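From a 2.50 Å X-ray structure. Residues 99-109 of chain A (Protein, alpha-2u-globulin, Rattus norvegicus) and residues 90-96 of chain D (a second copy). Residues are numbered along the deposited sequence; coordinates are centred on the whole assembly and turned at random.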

ATOM      1  N   TYR A  99      -4.659   5.008 -16.001  1.00 11.58           N
ATOM      2  CA  TYR A  99      -4.278   4.192 -14.866  1.00 11.58           C
ATOM      3  C   TYR A  99      -3.401   5.063 -13.985  1.00 11.58           C
ATOM      4  O   TYR A  99      -2.746   5.983 -14.478  1.00 11.58           O
ATOM      5  CB  TYR A  99      -3.472   2.983 -15.332  1.00 15.45           C
ATOM      6  CG  TYR A  99      -4.298   1.900 -15.965  1.00 15.45           C
ATOM      7  CD1 TYR A  99      -4.600   1.923 -17.325  1.00 15.45           C
ATOM      8  CD2 TYR A  99      -4.784   0.850 -15.201  1.00 15.45           C
ATOM      9  CE1 TYR A  99      -5.394   0.928 -17.901  1.00 15.45           C
ATOM     10  CE2 TYR A  99      -5.571  -0.142 -15.758  1.00 15.45           C
ATOM     11  CZ  TYR A  99      -5.873  -0.108 -17.104  1.00 15.45           C
ATOM     12  OH  TYR A  99      -6.704  -1.090 -17.618  1.00 15.45           O
ATOM     13  N   PHE A 100      -3.413   4.802 -12.681  1.00 14.17           N
ATOM     14  CA  PHE A 100      -2.581   5.548 -11.750  1.00 14.17           C
ATOM     15  C   PHE A 100      -1.654   4.616 -10.998  1.00 14.17           C
ATOM     16  O   PHE A 100      -2.059   3.540 -10.578  1.00 14.17           O
ATOM     17  CB  PHE A 100      -3.421   6.314 -10.723  1.00  2.00           C
ATOM     18  CG  PHE A 100      -2.582   7.025  -9.673  1.00  2.00           C
ATOM     19  CD1 PHE A 100      -2.097   8.311  -9.903  1.00  2.00           C
ATOM     20  CD2 PHE A 100      -2.212   6.373  -8.496  1.00  2.00           C
ATOM     21  CE1 PHE A 100      -1.249   8.929  -8.987  1.00  2.00           C
ATOM     22  CE2 PHE A 100      -1.367   6.987  -7.578  1.00  2.00           C
ATOM     23  CZ  PHE A 100      -0.886   8.263  -7.827  1.00  2.00           C
ATOM     24  N   VAL A 101      -0.413   5.046 -10.806  1.00 15.30           N
ATOM     25  CA  VAL A 101       0.559   4.264 -10.062  1.00 15.30           C
ATOM     26  C   VAL A 101       1.496   5.246  -9.369  1.00 15.30           C
ATOM     27  O   VAL A 101       1.901   6.259  -9.948  1.00 15.30           O
ATOM     28  CB  VAL A 101       1.335   3.258 -10.978  1.00  9.00           C
ATOM     29  CG1 VAL A 101       2.175   3.984 -12.027  1.00  9.00           C
ATOM     30  CG2 VAL A 101       2.194   2.344 -10.148  1.00  9.00           C
ATOM     31  N   GLU A 102       1.746   4.998  -8.090  1.00 18.68           N
ATOM     32  CA  GLU A 102       2.631   5.847  -7.322  1.00 18.68           C
ATOM     33  C   GLU A 102       4.029   5.275  -7.461  1.00 18.68           C
ATOM     34  O   GLU A 102       4.293   4.152  -7.049  1.00 18.68           O
ATOM     35  CB  GLU A 102       2.198   5.896  -5.854  1.00 33.53           C
ATOM     36  CG  GLU A 102       2.915   6.959  -5.015  1.00 33.53           C
ATOM     37  CD  GLU A 102       2.548   8.392  -5.392  1.00 33.53           C
ATOM     38  OE1 GLU A 102       1.527   8.610  -6.077  1.00 33.53           O
ATOM     39  OE2 GLU A 102       3.278   9.317  -4.987  1.00 33.53           O
ATOM     40  N   TYR A 103       4.907   6.028  -8.108  1.00 17.36           N
ATOM     41  CA  TYR A 103       6.284   5.596  -8.303  1.00 17.36           C
ATOM     42  C   TYR A 103       7.127   6.797  -8.671  1.00 17.36           C
ATOM     43  O   TYR A 103       7.032   7.293  -9.789  1.00 17.36           O
ATOM     44  CB  TYR A 103       6.381   4.551  -9.420  1.00  2.00           C
ATOM     45  CG  TYR A 103       7.811   4.128  -9.692  1.00  2.00           C
ATOM     46  CD1 TYR A 103       8.496   3.305  -8.791  1.00  2.00           C
ATOM     47  CD2 TYR A 103       8.487   4.559 -10.830  1.00  2.00           C
ATOM     48  CE1 TYR A 103       9.821   2.918  -9.016  1.00  2.00           C
ATOM     49  CE2 TYR A 103       9.821   4.178 -11.066  1.00  2.00           C
ATOM     50  CZ  TYR A 103      10.473   3.359 -10.152  1.00  2.00           C
ATOM     51  OH  TYR A 103      11.781   2.979 -10.375  1.00  2.00           O
ATOM     52  N   ASP A 104       7.946   7.265  -7.736  1.00 17.32           N
ATOM     53  CA  ASP A 104       8.795   8.425  -7.980  1.00 17.32           C
ATOM     54  C   ASP A 104       7.877   9.584  -8.344  1.00 17.32           C
ATOM     55  O   ASP A 104       8.155  10.345  -9.276  1.00 17.32           O
ATOM     56  CB  ASP A 104       9.753   8.121  -9.127  1.00 37.21           C
ATOM     57  CG  ASP A 104      10.849   9.141  -9.249  1.00 37.21           C
ATOM     58  OD1 ASP A 104      11.554   9.386  -8.260  1.00 37.21           O
ATOM     59  OD2 ASP A 104      11.019   9.697 -10.344  1.00 37.21           O
ATOM     60  N   GLY A 105       6.750   9.661  -7.631  1.00 17.00           N
ATOM     61  CA  GLY A 105       5.749  10.686  -7.862  1.00 17.00           C
ATOM     62  C   GLY A 105       4.406  10.073  -8.228  1.00 17.00           C
ATOM     63  O   GLY A 105       4.195   8.871  -8.053  1.00 17.00           O
ATOM     64  N   GLY A 106       3.489  10.906  -8.707  1.00 19.65           N
ATOM     65  CA  GLY A 106       2.179  10.423  -9.098  1.00 19.65           C
ATOM     66  C   GLY A 106       2.209  10.232 -10.591  1.00 19.65           C
ATOM     67  O   GLY A 106       2.518  11.170 -11.321  1.00 19.65           O
ATOM     68  N   ASN A 107       1.895   9.024 -11.045  1.00 22.48           N
ATOM     69  CA  ASN A 107       1.925   8.717 -12.468  1.00 22.48           C
ATOM     70  C   ASN A 107       0.577   8.397 -13.071  1.00 22.48           C
ATOM     71  O   ASN A 107      -0.205   7.643 -12.508  1.00 22.48           O
ATOM     72  CB  ASN A 107       2.837   7.520 -12.737  1.00 15.68           C
ATOM     73  CG  ASN A 107       4.245   7.735 -12.256  1.00 15.68           C
ATOM     74  OD1 ASN A 107       5.015   8.465 -12.876  1.00 15.68           O
ATOM     75  ND2 ASN A 107       4.608   7.065 -11.167  1.00 15.68           N
ATOM     76  N   THR A 108       0.344   8.935 -14.256  1.00 18.21           N
ATOM     77  CA  THR A 108      -0.873   8.677 -14.997  1.00 18.21           C
ATOM     78  C   THR A 108      -0.423   8.142 -16.349  1.00 18.21           C
ATOM     79  O   THR A 108       0.386   8.772 -17.033  1.00 18.21           O
ATOM     80  CB  THR A 108      -1.699   9.957 -15.163  1.00 24.58           C
ATOM     81  OG1 THR A 108      -2.479  10.166 -13.980  1.00 24.58           O
ATOM     82  CG2 THR A 108      -2.626   9.862 -16.349  1.00 24.58           C
ATOM     83  N   PHE A 109      -0.878   6.946 -16.704  1.00 11.66           N
ATOM     84  CA  PHE A 109      -0.499   6.368 -17.986  1.00 11.66           C
ATOM     85  C   PHE A 109      -1.645   5.755 -18.759  1.00 11.66           C
ATOM     86  O   PHE A 109      -2.695   5.465 -18.197  1.00 11.66           O
ATOM     87  CB  PHE A 109       0.635   5.356 -17.832  1.00  7.30           C
ATOM     88  CG  PHE A 109       0.253   4.116 -17.092  1.00  7.30           C
ATOM     89  CD1 PHE A 109      -0.319   3.036 -17.759  1.00  7.30           C
ATOM     90  CD2 PHE A 109       0.517   4.001 -15.740  1.00  7.30           C
ATOM     91  CE1 PHE A 109      -0.630   1.858 -17.088  1.00  7.30           C
ATOM     92  CE2 PHE A 109       0.214   2.836 -15.058  1.00  7.30           C
ATOM     93  CZ  PHE A 109      -0.359   1.752 -15.738  1.00  7.30           C
TER
ATOM     94  N   ALA D  90      -4.261   9.981  -0.341  1.00 19.24           N
ATOM     95  CA  ALA D  90      -4.676  10.278  -1.701  1.00 19.24           C
ATOM     96  C   ALA D  90      -3.492  10.944  -2.382  1.00 19.24           C
ATOM     97  O   ALA D  90      -2.922  11.875  -1.844  1.00 19.24           O
ATOM     98  CB  ALA D  90      -5.885  11.211  -1.687  1.00  2.00           C
ATOM     99  N   TYR D  91      -3.133  10.486  -3.573  1.00 12.88           N
ATOM    100  CA  TYR D  91      -1.994  11.041  -4.285  1.00 12.88           C
ATOM    101  C   TYR D  91      -2.345  12.041  -5.349  1.00 12.88           C
ATOM    102  O   TYR D  91      -3.350  11.902  -6.030  1.00 12.88           O
ATOM    103  CB  TYR D  91      -1.232   9.920  -4.926  1.00 15.76           C
ATOM    104  CG  TYR D  91      -0.807   8.910  -3.930  1.00 15.76           C
ATOM    105  CD1 TYR D  91       0.246   9.173  -3.062  1.00 15.76           C
ATOM    106  CD2 TYR D  91      -1.460   7.697  -3.839  1.00 15.76           C
ATOM    107  CE1 TYR D  91       0.645   8.243  -2.121  1.00 15.76           C
ATOM    108  CE2 TYR D  91      -1.079   6.762  -2.909  1.00 15.76           C
ATOM    109  CZ  TYR D  91      -0.024   7.039  -2.048  1.00 15.76           C
ATOM    110  OH  TYR D  91       0.347   6.108  -1.101  1.00 15.76           O
ATOM    111  N   LYS D  92      -1.482  13.031  -5.519  1.00 15.72           N
ATOM    112  CA  LYS D  92      -1.689  14.064  -6.520  1.00 15.72           C
ATOM    113  C   LYS D  92      -1.331  13.480  -7.887  1.00 15.72           C
ATOM    114  O   LYS D  92      -0.315  12.811  -8.023  1.00 15.72           O
ATOM    115  CB  LYS D  92      -0.805  15.272  -6.200  1.00 27.05           C
ATOM    116  CG  LYS D  92      -0.984  16.438  -7.137  1.00 27.05           C
ATOM    117  CD  LYS D  92      -2.321  17.131  -6.967  1.00 27.05           C
ATOM    118  CE  LYS D  92      -2.920  17.471  -8.322  1.00 27.05           C
ATOM    119  NZ  LYS D  92      -1.986  18.262  -9.175  1.00 27.05           N
ATOM    120  N   THR D  93      -2.190  13.687  -8.879  1.00 19.27           N
ATOM    121  CA  THR D  93      -1.938  13.170 -10.219  1.00 19.27           C
ATOM    122  C   THR D  93      -1.486  14.303 -11.134  1.00 19.27           C
ATOM    123  O   THR D  93      -1.569  15.474 -10.766  1.00 19.27           O
ATOM    124  CB  THR D  93      -3.195  12.501 -10.820  1.00 16.76           C
ATOM    125  OG1 THR D  93      -4.095  13.502 -11.310  1.00 16.76           O
ATOM    126  CG2 THR D  93      -3.909  11.667  -9.779  1.00 16.76           C
ATOM    127  N   PRO D  94      -0.968  13.966 -12.330  1.00 22.45           N
ATOM    128  CA  PRO D  94      -0.513  14.993 -13.271  1.00 22.45           C
ATOM    129  C   PRO D  94      -1.594  15.895 -13.878  1.00 22.45           C
ATOM    130  O   PRO D  94      -1.253  16.889 -14.507  1.00 22.45           O
ATOM    131  CB  PRO D  94       0.201  14.177 -14.352  1.00 14.46           C
ATOM    132  CG  PRO D  94       0.626  12.928 -13.650  1.00 14.46           C
ATOM    133  CD  PRO D  94      -0.531  12.628 -12.757  1.00 14.46           C
ATOM    134  N   GLU D  95      -2.877  15.558 -13.721  1.00 25.58           N
ATOM    135  CA  GLU D  95      -3.962  16.387 -14.280  1.00 25.58           C
ATOM    136  C   GLU D  95      -4.519  17.395 -13.252  1.00 25.58           C
ATOM    137  O   GLU D  95      -5.095  17.002 -12.242  1.00 25.58           O
ATOM    138  CB  GLU D  95      -5.095  15.519 -14.849  1.00 53.70           C
ATOM    139  CG  GLU D  95      -4.901  13.990 -14.798  1.00 53.70           C
ATOM    140  CD  GLU D  95      -3.851  13.453 -15.770  1.00 53.70           C
ATOM    141  OE1 GLU D  95      -3.922  13.737 -16.987  1.00 53.70           O
ATOM    142  OE2 GLU D  95      -2.952  12.723 -15.308  1.00 53.70           O
ATOM    143  N   ASP D  96      -4.427  18.686 -13.575  1.00 20.32           N
ATOM    144  CA  ASP D  96      -4.830  19.804 -12.703  1.00 20.32           C
ATOM    145  C   ASP D  96      -5.894  19.647 -11.621  1.00 20.32           C
ATOM    146  O   ASP D  96      -7.108  19.632 -11.871  1.00 20.32           O
ATOM    147  CB  ASP D  96      -5.072  21.074 -13.551  1.00151.44           C
ATOM    148  CG  ASP D  96      -5.361  22.339 -12.710  1.00151.44           C
ATOM    149  OD1 ASP D  96      -4.509  22.803 -11.920  1.00151.44           O
ATOM    150  OD2 ASP D  96      -6.441  22.924 -12.902  1.00151.44           O
TER
HETATM  151  O   HOH W   1       1.878  11.822  -6.138  1.00 41.31           O

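Residues 99-102 and 106-109 of chain A form a β-hairpin. Its ladder is set by paired backbone hydrogen bonds, Tyr99(A) N to Phe109(A) O at 3.0 Å and Phe109(A) N to Tyr99(A) O at 3.1 Å, with a matching pair between Val101(A) and Asn107(A). At the turn, Asn107(A) ND2 donates to Tyr103(A) O (2.8 Å) and to Val101(A) O (3.1 Å). Strand 90-92 of chain D runs nearly perpendicular to strand 99-102, at 98° with axes 8.9 Å apart at closest approach, and no backbone hydrogen bond joins the two stretches. Contact therefore rests on side chains and close backbone passage, burying 370 Å² in all.

The backbones come nearest where Gly106(A) CA lies 5.1 Å from Thr93(D) CA and 3.6 Å from Lys92(D) O. Glycine suits this site: an ideal CB would sit 2.1 Å from that Lys92(D) O, a clash.

On strand 99-102, Phe100(A) and Glu102(A) point toward chain D, while the intervening Val101(A) points away. The Phe100(A) and Tyr91(D) rings are nearly parallel (14°), but with centroids 5.9 Å apart they are slid past each other and barely overlap; the closer apolar contact is Phe100(A) CZ to Tyr91(D) CB, 3.4 Å. Glu102(A) covers a face of the tyrosine ring, its CG 4.0 Å from the Tyr91(D) ring centroid and 16° off the normal, a CH-π arrangement. Its carboxylate also reaches water 1, which lies 3.1 Å from both Glu102(A) OE2 and Lys92(D) O and can bridge the chains.

Farther along the second strand, Thr108(A) OG1 packs 3.4 Å from Pro94(D) CD and donates a weak hydrogen bond to Glu95(D) OE2 at 2.9 Å. Although the CA-to-CB bond of Glu95(D) points sideways, the end of its side chain comes nearer, making this polar contact possible.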